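Local coordinates for 65 kDa virulence protein (Salmonella typhimurium, PDB 2GWM) that probably transfers ADP-ribose from NAD(+) to an arginine of host actin through this C-terminal catalytic domain, so that the actin can no longer polymerise into filaments, at residues A33-L43 / F53-D63; I5-A13 / D139-L150. All coordinates share one frame; numbering follows the deposited sequence.

Contact 1 of 2, residues A33-L43 / F53-D63. With SO4 (sulfate ion), chain B.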
# COMPACT_ATOMS: atom_id res chain seq x y z
N ALA A 33 -2.38 3.02 -18.99
CA ALA A 33 -1.17 3.74 -18.60
C ALA A 33 -0.89 4.82 -19.63
O ALA A 33 -0.66 5.98 -19.29
CB ALA A 33 -0.02 2.77 -18.46
N LYS A 34 -0.96 4.45 -20.90
CA LYS A 34 -0.60 5.37 -21.97
C LYS A 34 -1.67 6.47 -22.07
O LYS A 34 -1.35 7.64 -22.25
CB LYS A 34 -0.48 4.61 -23.28
CG LYS A 34 0.79 3.83 -23.29
CD LYS A 34 0.92 2.94 -24.52
CE LYS A 34 2.38 2.38 -24.56
NZ LYS A 34 2.54 1.29 -25.57
N GLU A 35 -2.93 6.11 -21.85
CA GLU A 35 -3.97 7.08 -21.91
C GLU A 35 -3.81 8.13 -20.80
O GLU A 35 -4.04 9.32 -21.01
CB GLU A 35 -5.36 6.41 -21.93
CG GLU A 35 -6.35 7.11 -22.76
CD GLU A 35 -5.92 7.33 -24.23
OE1 GLU A 35 -5.58 6.35 -24.98
OE2 GLU A 35 -5.91 8.50 -24.64
N THR A 36 -3.42 7.68 -19.61
CA THR A 36 -3.10 8.56 -18.50
C THR A 36 -1.96 9.52 -18.81
O THR A 36 -2.03 10.72 -18.55
CB THR A 36 -2.82 7.76 -17.24
OG1 THR A 36 -4.02 7.10 -16.80
CG2 THR A 36 -2.19 8.65 -16.15
N LEU A 37 -0.89 8.98 -19.36
CA LEU A 37 0.25 9.83 -19.70
C LEU A 37 -0.11 10.89 -20.70
O LEU A 37 0.34 12.04 -20.59
CB LEU A 37 1.40 8.99 -20.15
CG LEU A 37 1.94 8.02 -19.09
CD1 LEU A 37 2.96 7.10 -19.77
CD2 LEU A 37 2.57 8.71 -17.89
N LEU A 38 -0.97 10.54 -21.65
CA LEU A 38 -1.37 11.50 -22.69
C LEU A 38 -2.27 12.55 -22.03
O LEU A 38 -2.06 13.76 -22.21
CB LEU A 38 -2.08 10.80 -23.83
CG LEU A 38 -2.88 11.71 -24.75
CD1 LEU A 38 -1.99 12.73 -25.39
CD2 LEU A 38 -3.63 10.91 -25.80
N SER A 39 -3.28 12.10 -21.28
CA SER A 39 -4.24 13.02 -20.71
C SER A 39 -3.65 14.00 -19.70
O SER A 39 -4.13 15.10 -19.53
CB SER A 39 -5.42 12.27 -20.11
OG SER A 39 -5.03 11.45 -19.05
N ARG A 40 -2.60 13.59 -19.01
CA ARG A 40 -1.95 14.46 -18.05
C ARG A 40 -0.69 15.11 -18.64
O ARG A 40 0.13 15.73 -17.93
CB ARG A 40 -1.62 13.64 -16.80
CG ARG A 40 -2.82 13.00 -16.20
CD ARG A 40 -2.59 12.48 -14.77
NE ARG A 40 -2.31 13.56 -13.82
CZ ARG A 40 -3.23 14.33 -13.22
NH1 ARG A 40 -4.52 14.18 -13.46
NH2 ARG A 40 -2.84 15.29 -12.38
N ASP A 41 -0.53 14.96 -19.96
CA ASP A 41 0.48 15.69 -20.76
C ASP A 41 1.90 15.30 -20.56
O ASP A 41 2.80 15.98 -21.08
CB ASP A 41 0.30 17.22 -20.63
CG ASP A 41 -1.03 17.67 -21.05
OD1 ASP A 41 -1.50 17.25 -22.13
OD2 ASP A 41 -1.67 18.40 -20.26
N TYR A 42 2.15 14.15 -19.94
CA TYR A 42 3.51 13.67 -19.92
C TYR A 42 3.97 13.23 -21.31
O TYR A 42 5.15 13.22 -21.58
CB TYR A 42 3.66 12.48 -18.96
CG TYR A 42 3.40 12.79 -17.50
CD1 TYR A 42 4.35 13.40 -16.74
CD2 TYR A 42 2.19 12.47 -16.90
CE1 TYR A 42 4.15 13.67 -15.41
CE2 TYR A 42 1.99 12.73 -15.57
CZ TYR A 42 2.96 13.35 -14.82
OH TYR A 42 2.68 13.60 -13.48
N LEU A 43 3.06 12.81 -22.15
CA LEU A 43 3.37 12.49 -23.54
C LEU A 43 2.42 13.21 -24.46
O LEU A 43 1.31 13.53 -24.09
CB LEU A 43 3.25 11.00 -23.79
CG LEU A 43 4.27 10.13 -23.01
CD1 LEU A 43 3.86 8.69 -23.21
CD2 LEU A 43 5.65 10.38 -23.46
N PHE A 53 7.85 5.91 -23.16
CA PHE A 53 6.84 5.42 -22.21
C PHE A 53 7.44 5.21 -20.83
O PHE A 53 6.92 5.69 -19.83
CB PHE A 53 6.25 4.11 -22.69
CG PHE A 53 5.28 3.51 -21.73
CD1 PHE A 53 4.04 4.11 -21.51
CD2 PHE A 53 5.61 2.39 -21.00
CE1 PHE A 53 3.17 3.56 -20.62
CE2 PHE A 53 4.72 1.87 -20.10
CZ PHE A 53 3.51 2.46 -19.92
N LYS A 54 8.55 4.48 -20.77
CA LYS A 54 9.21 4.21 -19.50
C LYS A 54 9.58 5.54 -18.83
O LYS A 54 9.36 5.72 -17.67
CB LYS A 54 10.49 3.38 -19.72
CG LYS A 54 11.27 3.12 -18.43
CD LYS A 54 12.55 2.44 -18.61
CE LYS A 54 13.23 2.29 -17.24
NZ LYS A 54 14.08 3.48 -16.91
N ASN A 55 10.21 6.45 -19.59
CA ASN A 55 10.64 7.74 -19.00
C ASN A 55 9.48 8.56 -18.48
O ASN A 55 9.58 9.16 -17.43
CB ASN A 55 11.47 8.57 -19.97
CG ASN A 55 12.82 7.92 -20.29
OD1 ASN A 55 13.29 7.01 -19.58
ND2 ASN A 55 13.47 8.40 -21.34
N ALA A 56 8.36 8.56 -19.20
CA ALA A 56 7.23 9.32 -18.75
C ALA A 56 6.59 8.71 -17.51
O ALA A 56 6.11 9.43 -16.60
CB ALA A 56 6.24 9.45 -19.93
N MET A 57 6.49 7.38 -17.47
CA MET A 57 5.98 6.72 -16.29
C MET A 57 6.81 7.08 -15.08
O MET A 57 6.27 7.27 -14.01
CB MET A 57 6.02 5.20 -16.46
CG MET A 57 4.94 4.73 -17.41
SD MET A 57 3.22 4.90 -16.84
CE MET A 57 3.12 3.64 -15.61
N SER A 58 8.12 7.14 -15.27
CA SER A 58 8.99 7.54 -14.17
C SER A 58 8.66 8.88 -13.63
O SER A 58 8.59 9.08 -12.42
CB SER A 58 10.46 7.50 -14.62
OG SER A 58 10.86 6.15 -14.97
N VAL A 59 8.48 9.87 -14.52
CA VAL A 59 8.18 11.19 -14.04
C VAL A 59 6.83 11.24 -13.28
O VAL A 59 6.67 11.92 -12.27
CB VAL A 59 8.13 12.20 -15.24
CG1 VAL A 59 7.99 13.61 -14.67
CG2 VAL A 59 9.38 12.11 -16.10
N TYR A 60 5.83 10.58 -13.83
CA TYR A 60 4.50 10.47 -13.24
C TYR A 60 4.57 9.86 -11.81
O TYR A 60 4.06 10.42 -10.87
CB TYR A 60 3.72 9.60 -14.20
CG TYR A 60 2.33 9.16 -13.75
CD1 TYR A 60 1.45 10.01 -13.09
CD2 TYR A 60 1.96 7.85 -13.94
CE1 TYR A 60 0.20 9.56 -12.69
CE2 TYR A 60 0.71 7.38 -13.54
CZ TYR A 60 -0.16 8.25 -12.92
OH TYR A 60 -1.38 7.77 -12.52
N ILE A 61 5.25 8.74 -11.70
CA ILE A 61 5.45 8.09 -10.39
C ILE A 61 6.17 9.04 -9.45
O ILE A 61 5.81 9.19 -8.28
CB ILE A 61 6.24 6.78 -10.57
CG1 ILE A 61 5.28 5.82 -11.27
CG2 ILE A 61 6.60 6.19 -9.24
CD1 ILE A 61 5.96 4.69 -11.88
N ASN A 62 7.23 9.68 -9.94
CA ASN A 62 7.98 10.57 -9.09
C ASN A 62 7.13 11.75 -8.68
O ASN A 62 7.35 12.29 -7.60
CB ASN A 62 9.23 11.04 -9.82
CG ASN A 62 10.27 9.92 -9.99
OD1 ASN A 62 10.28 8.99 -9.18
ND2 ASN A 62 11.17 10.05 -10.94
N ASP A 63 6.22 12.22 -9.55
CA ASP A 63 5.37 13.31 -9.14
C ASP A 63 4.50 12.85 -7.96
O ASP A 63 4.28 13.61 -7.06
CB ASP A 63 4.46 13.75 -10.29
CG ASP A 63 5.09 14.84 -11.16
OD1 ASP A 63 6.00 15.52 -10.72
OD2 ASP A 63 4.58 15.00 -12.31
S SO4 B . -5.62 17.66 -12.35
O1 SO4 B . -4.17 17.76 -12.25
O2 SO4 B . -6.11 16.31 -11.98
O3 SO4 B . -6.18 18.73 -11.50
O4 SO4 B . -6.03 17.93 -13.74
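Leu37 of helix 30-39 fits as a knob into a hole on helix 50-69 formed by Phe53, Ala56, Met57 and Tyr60, where the short helical segments cross at 69° with axes 10.6 Å apart. Its two methyls divide the work: CD1 lies 3.6 Å from Phe53 CD1 and also meets the sulfur of Met57, while CD2 rests against CB of Tyr60. A chi1 of 176°, which puts CG opposite the backbone N, swings the Phe53 ring back toward the first helix. There Ala33 CB meets the ring at its edge, and the extended chain of Lys34 crosses it at about a right angle, CE over a face in a CH-pi contact 4.3 Å from the centroid. The ammonium is too distant for more than a weak cation-pi attraction.

After the helix, Tyr42 lays its ring over Tyr60 CB, 4.0 Å from the ring centroid; the two aromatic planes are inclined at 54°. Its hydroxyl donates to Asp63 OD2 over 2.6 Å, using the anti lone pair of that oxygen. Arg40 holds a sulfate, probably from the crystallisation liquor, through NH1 to O2 (3.0 Å) and NH2 to O1 (2.8 Å). In this largely apolar crossing, the short phenol-carboxylate bond ties the turn after helix 30-39 to helix 50-69, and Gln4, donating to OD1, links the same carboxylate to helix 3-24; with both oxygens bonded, its rotation is likely restricted.

Contact 2 of 2, residues I5-A13 / D139-L150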
# COMPACT_ATOMS: atom_id res chain seq x y z
N ILE A 5 1.07 17.24 -5.83
CA ILE A 5 -0.13 16.90 -5.04
C ILE A 5 -1.26 16.53 -5.95
O ILE A 5 -2.01 15.59 -5.69
CB ILE A 5 -0.48 18.01 -4.07
CG1 ILE A 5 0.53 17.99 -2.91
CG2 ILE A 5 -1.92 17.88 -3.53
CD1 ILE A 5 0.34 16.98 -1.93
N GLN A 6 -1.44 17.27 -7.06
CA GLN A 6 -2.51 16.91 -7.96
C GLN A 6 -2.31 15.52 -8.56
O GLN A 6 -3.28 14.78 -8.77
CB GLN A 6 -2.62 17.96 -9.07
CG GLN A 6 -3.05 19.32 -8.61
CD GLN A 6 -3.21 20.27 -9.79
OE1 GLN A 6 -4.05 20.04 -10.66
NE2 GLN A 6 -2.40 21.32 -9.83
N ALA A 7 -1.07 15.16 -8.85
CA ALA A 7 -0.79 13.80 -9.32
C ALA A 7 -1.12 12.76 -8.25
O ALA A 7 -1.67 11.75 -8.58
CB ALA A 7 0.61 13.68 -9.80
N LEU A 8 -0.79 13.04 -6.99
CA LEU A 8 -1.17 12.16 -5.89
C LEU A 8 -2.66 12.02 -5.75
O LEU A 8 -3.19 10.91 -5.49
CB LEU A 8 -0.56 12.70 -4.58
CG LEU A 8 -0.92 11.90 -3.28
CD1 LEU A 8 -0.45 10.47 -3.42
CD2 LEU A 8 -0.24 12.60 -2.14
N ARG A 9 -3.40 13.10 -5.91
CA ARG A 9 -4.87 13.01 -5.92
C ARG A 9 -5.35 12.05 -7.00
O ARG A 9 -6.21 11.21 -6.76
CB ARG A 9 -5.51 14.39 -6.14
CG ARG A 9 -5.33 15.38 -4.99
CD ARG A 9 -6.04 16.73 -5.28
NE ARG A 9 -5.96 17.61 -4.14
CZ ARG A 9 -6.72 17.53 -3.04
NH1 ARG A 9 -7.71 16.63 -2.92
NH2 ARG A 9 -6.51 18.38 -2.03
N TYR A 10 -4.76 12.14 -8.20
CA TYR A 10 -5.13 11.25 -9.29
C TYR A 10 -4.78 9.80 -8.99
O TYR A 10 -5.56 8.90 -9.26
CB TYR A 10 -4.42 11.71 -10.57
CG TYR A 10 -4.77 10.87 -11.74
CD1 TYR A 10 -5.86 11.16 -12.52
CD2 TYR A 10 -3.99 9.77 -12.08
CE1 TYR A 10 -6.18 10.36 -13.59
CE2 TYR A 10 -4.32 8.94 -13.13
CZ TYR A 10 -5.38 9.27 -13.92
OH TYR A 10 -5.73 8.52 -15.04
N TYR A 11 -3.60 9.56 -8.44
CA TYR A 11 -3.19 8.25 -7.94
C TYR A 11 -4.30 7.68 -7.04
O TYR A 11 -4.71 6.55 -7.21
CB TYR A 11 -1.88 8.39 -7.12
CG TYR A 11 -1.60 7.09 -6.43
CD1 TYR A 11 -0.90 6.08 -7.05
CD2 TYR A 11 -2.06 6.87 -5.15
CE1 TYR A 11 -0.69 4.85 -6.40
CE2 TYR A 11 -1.87 5.63 -4.52
CZ TYR A 11 -1.21 4.64 -5.15
OH TYR A 11 -1.04 3.41 -4.49
N SER A 12 -4.69 8.46 -6.05
CA SER A 12 -5.71 8.01 -5.09
C SER A 12 -7.04 7.65 -5.77
O SER A 12 -7.68 6.67 -5.42
CB SER A 12 -5.88 9.07 -3.98
OG SER A 12 -6.94 8.74 -3.09
N ALA A 13 -7.45 8.49 -6.70
CA ALA A 13 -8.72 8.28 -7.39
C ALA A 13 -8.70 7.09 -8.32
O ALA A 13 -9.66 6.31 -8.37
CB ALA A 13 -9.04 9.48 -8.20
N ASP A 139 -7.22 15.08 3.17
CA ASP A 139 -8.12 15.52 2.13
C ASP A 139 -7.56 15.29 0.72
O ASP A 139 -8.25 15.51 -0.26
CB ASP A 139 -8.44 16.99 2.26
CG ASP A 139 -9.63 17.39 1.41
OD1 ASP A 139 -10.71 16.79 1.58
OD2 ASP A 139 -9.47 18.28 0.57
N VAL A 140 -6.32 14.86 0.62
CA VAL A 140 -5.77 14.46 -0.67
C VAL A 140 -6.45 13.18 -1.16
O VAL A 140 -6.54 12.93 -2.36
CB VAL A 140 -4.29 14.27 -0.59
CG1 VAL A 140 -3.77 13.70 -1.87
CG2 VAL A 140 -3.67 15.61 -0.32
N ALA A 141 -6.93 12.35 -0.23
CA ALA A 141 -7.56 11.10 -0.63
C ALA A 141 -8.81 11.40 -1.43
O ALA A 141 -9.57 12.32 -1.09
CB ALA A 141 -7.93 10.28 0.60
N HIS A 142 -9.11 10.57 -2.41
CA HIS A 142 -10.27 10.83 -3.25
C HIS A 142 -11.54 10.68 -2.47
O HIS A 142 -12.42 11.55 -2.55
CB HIS A 142 -10.29 9.89 -4.44
CG HIS A 142 -11.36 10.24 -5.42
ND1 HIS A 142 -11.30 11.39 -6.17
CD2 HIS A 142 -12.55 9.66 -5.69
CE1 HIS A 142 -12.39 11.46 -6.92
NE2 HIS A 142 -13.17 10.44 -6.63
N PHE A 143 -11.67 9.55 -1.78
CA PHE A 143 -12.80 9.32 -0.92
C PHE A 143 -12.40 9.68 0.50
O PHE A 143 -11.34 9.29 0.98
CB PHE A 143 -13.26 7.87 -1.03
CG PHE A 143 -13.87 7.53 -2.37
CD1 PHE A 143 -15.07 8.06 -2.75
CD2 PHE A 143 -13.26 6.64 -3.24
CE1 PHE A 143 -15.64 7.76 -3.99
CE2 PHE A 143 -13.81 6.34 -4.47
CZ PHE A 143 -15.03 6.89 -4.83
N LYS A 144 -13.27 10.43 1.17
CA LYS A 144 -12.95 11.04 2.45
C LYS A 144 -13.42 10.14 3.57
O LYS A 144 -14.20 9.20 3.35
CB LYS A 144 -13.62 12.42 2.54
CG LYS A 144 -13.52 13.25 1.26
CD LYS A 144 -12.09 13.63 0.88
CE LYS A 144 -12.08 14.21 -0.55
NZ LYS A 144 -10.85 14.91 -0.96
N GLY A 145 -12.92 10.38 4.77
CA GLY A 145 -13.47 9.73 5.95
C GLY A 145 -12.99 8.31 6.19
O GLY A 145 -13.61 7.54 6.93
N GLU A 146 -11.88 7.96 5.55
CA GLU A 146 -11.19 6.71 5.86
C GLU A 146 -9.72 7.09 5.86
O GLU A 146 -9.14 7.39 4.81
CB GLU A 146 -11.53 5.56 4.88
CG GLU A 146 -11.36 5.84 3.36
CD GLU A 146 -12.69 5.99 2.57
OE1 GLU A 146 -13.56 6.83 2.94
OE2 GLU A 146 -12.86 5.25 1.57
N ALA A 147 -9.18 7.21 7.06
CA ALA A 147 -7.78 7.53 7.22
C ALA A 147 -6.92 6.57 6.45
O ALA A 147 -7.15 5.37 6.41
CB ALA A 147 -7.38 7.53 8.69
N GLU A 148 -5.91 7.15 5.79
CA GLU A 148 -4.98 6.34 5.00
C GLU A 148 -3.62 6.92 5.18
O GLU A 148 -3.43 8.12 4.93
CB GLU A 148 -5.41 6.35 3.55
CG GLU A 148 -4.53 5.51 2.66
CD GLU A 148 -5.08 5.36 1.25
OE1 GLU A 148 -6.09 6.06 0.90
OE2 GLU A 148 -4.46 4.57 0.51
N MET A 149 -2.67 6.07 5.52
CA MET A 149 -1.26 6.41 5.49
C MET A 149 -0.65 5.69 4.29
O MET A 149 -0.68 4.45 4.21
CB MET A 149 -0.55 5.93 6.75
CG MET A 149 0.92 6.07 6.59
SD MET A 149 1.80 6.24 8.11
CE MET A 149 1.46 7.90 8.00
N LEU A 150 -0.16 6.45 3.31
CA LEU A 150 0.39 5.88 2.10
C LEU A 150 1.92 6.02 2.19
O LEU A 150 2.45 7.02 2.66
CB LEU A 150 -0.13 6.67 0.88
CG LEU A 150 0.25 6.05 -0.46
CD1 LEU A 150 -0.46 4.82 -0.72
CD2 LEU A 150 -0.11 7.05 -1.57
O HOH W 1 -8.44 14.18 -4.05
O HOH W 2 -6.94 6.66 -1.49
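In the ADP-ribosyltransferase fold of SpvB, the N-terminal helix 3-24 packs here against the loop before strand 149-151, consistent with the ARTT (ADP-ribosylating turn-turn) loop of this family, which ends in a Glu-x-Glu motif (Glu146, Glu148); Glu148 is a predicted active-site residue. Val140 is the apolar centre: its CG1 lies 3.7 Å from Leu8 CG, and its CA sits over one face of the Arg9 guanidinium. Further along, Leu150 CD2 touches both Leu8 CD1 and Tyr11 CE2, 3.7 Å from the latter.

Beside this apolar patch, Arg9 NH1 donates to Asp139 O at 2.9 Å, a bent bond (137°), while Lys144 NZ reaches the same oxygen from the opposite face of its carbonyl plane. Lys144 NZ also bonds weakly to Asp139 OD1, whereas the Arg9 NH2 salt bridge to OD2 is long; Arg9 NE pairs more strongly with Glu1. Ala13 CB lies over a face of the His142 imidazole.

Ser12 OG lies beside its own carbonyl carbon (chi1 174°), which carries it to the loop, where it accepts from His142 N at 2.9 Å (158°). A water hydrogen-bonded to Ser12 OG donates to Glu148 OE1 at 2.6 Å, while OE2 is hydrogen-bonded to the Ser111 hydroxyl.

Overall arrangement
Both contacts draw on the helical N-terminal part of the domain, but they join different things. Contact 1 is helix against helix, its centre about 20 Å from the centre of the chain and away from the predicted active site; contact 2, its centre about 12 Å from that of the chain, joins a helix to a loop that carries a predicted active-site glutamate just before a strand. Each is only partly buried. Apolar side chains and aromatic rings dominate contact 1, whereas contact 2 adds charges, backbone carbonyls and bridging waters to its apolar centre. They also touch: Tyr10 of helix 3-24 probably hydrogen-bonds to Thr36 and packs on Tyr60 and Arg40. Contact 1 is nested along the chain within the loop closed by contact 2.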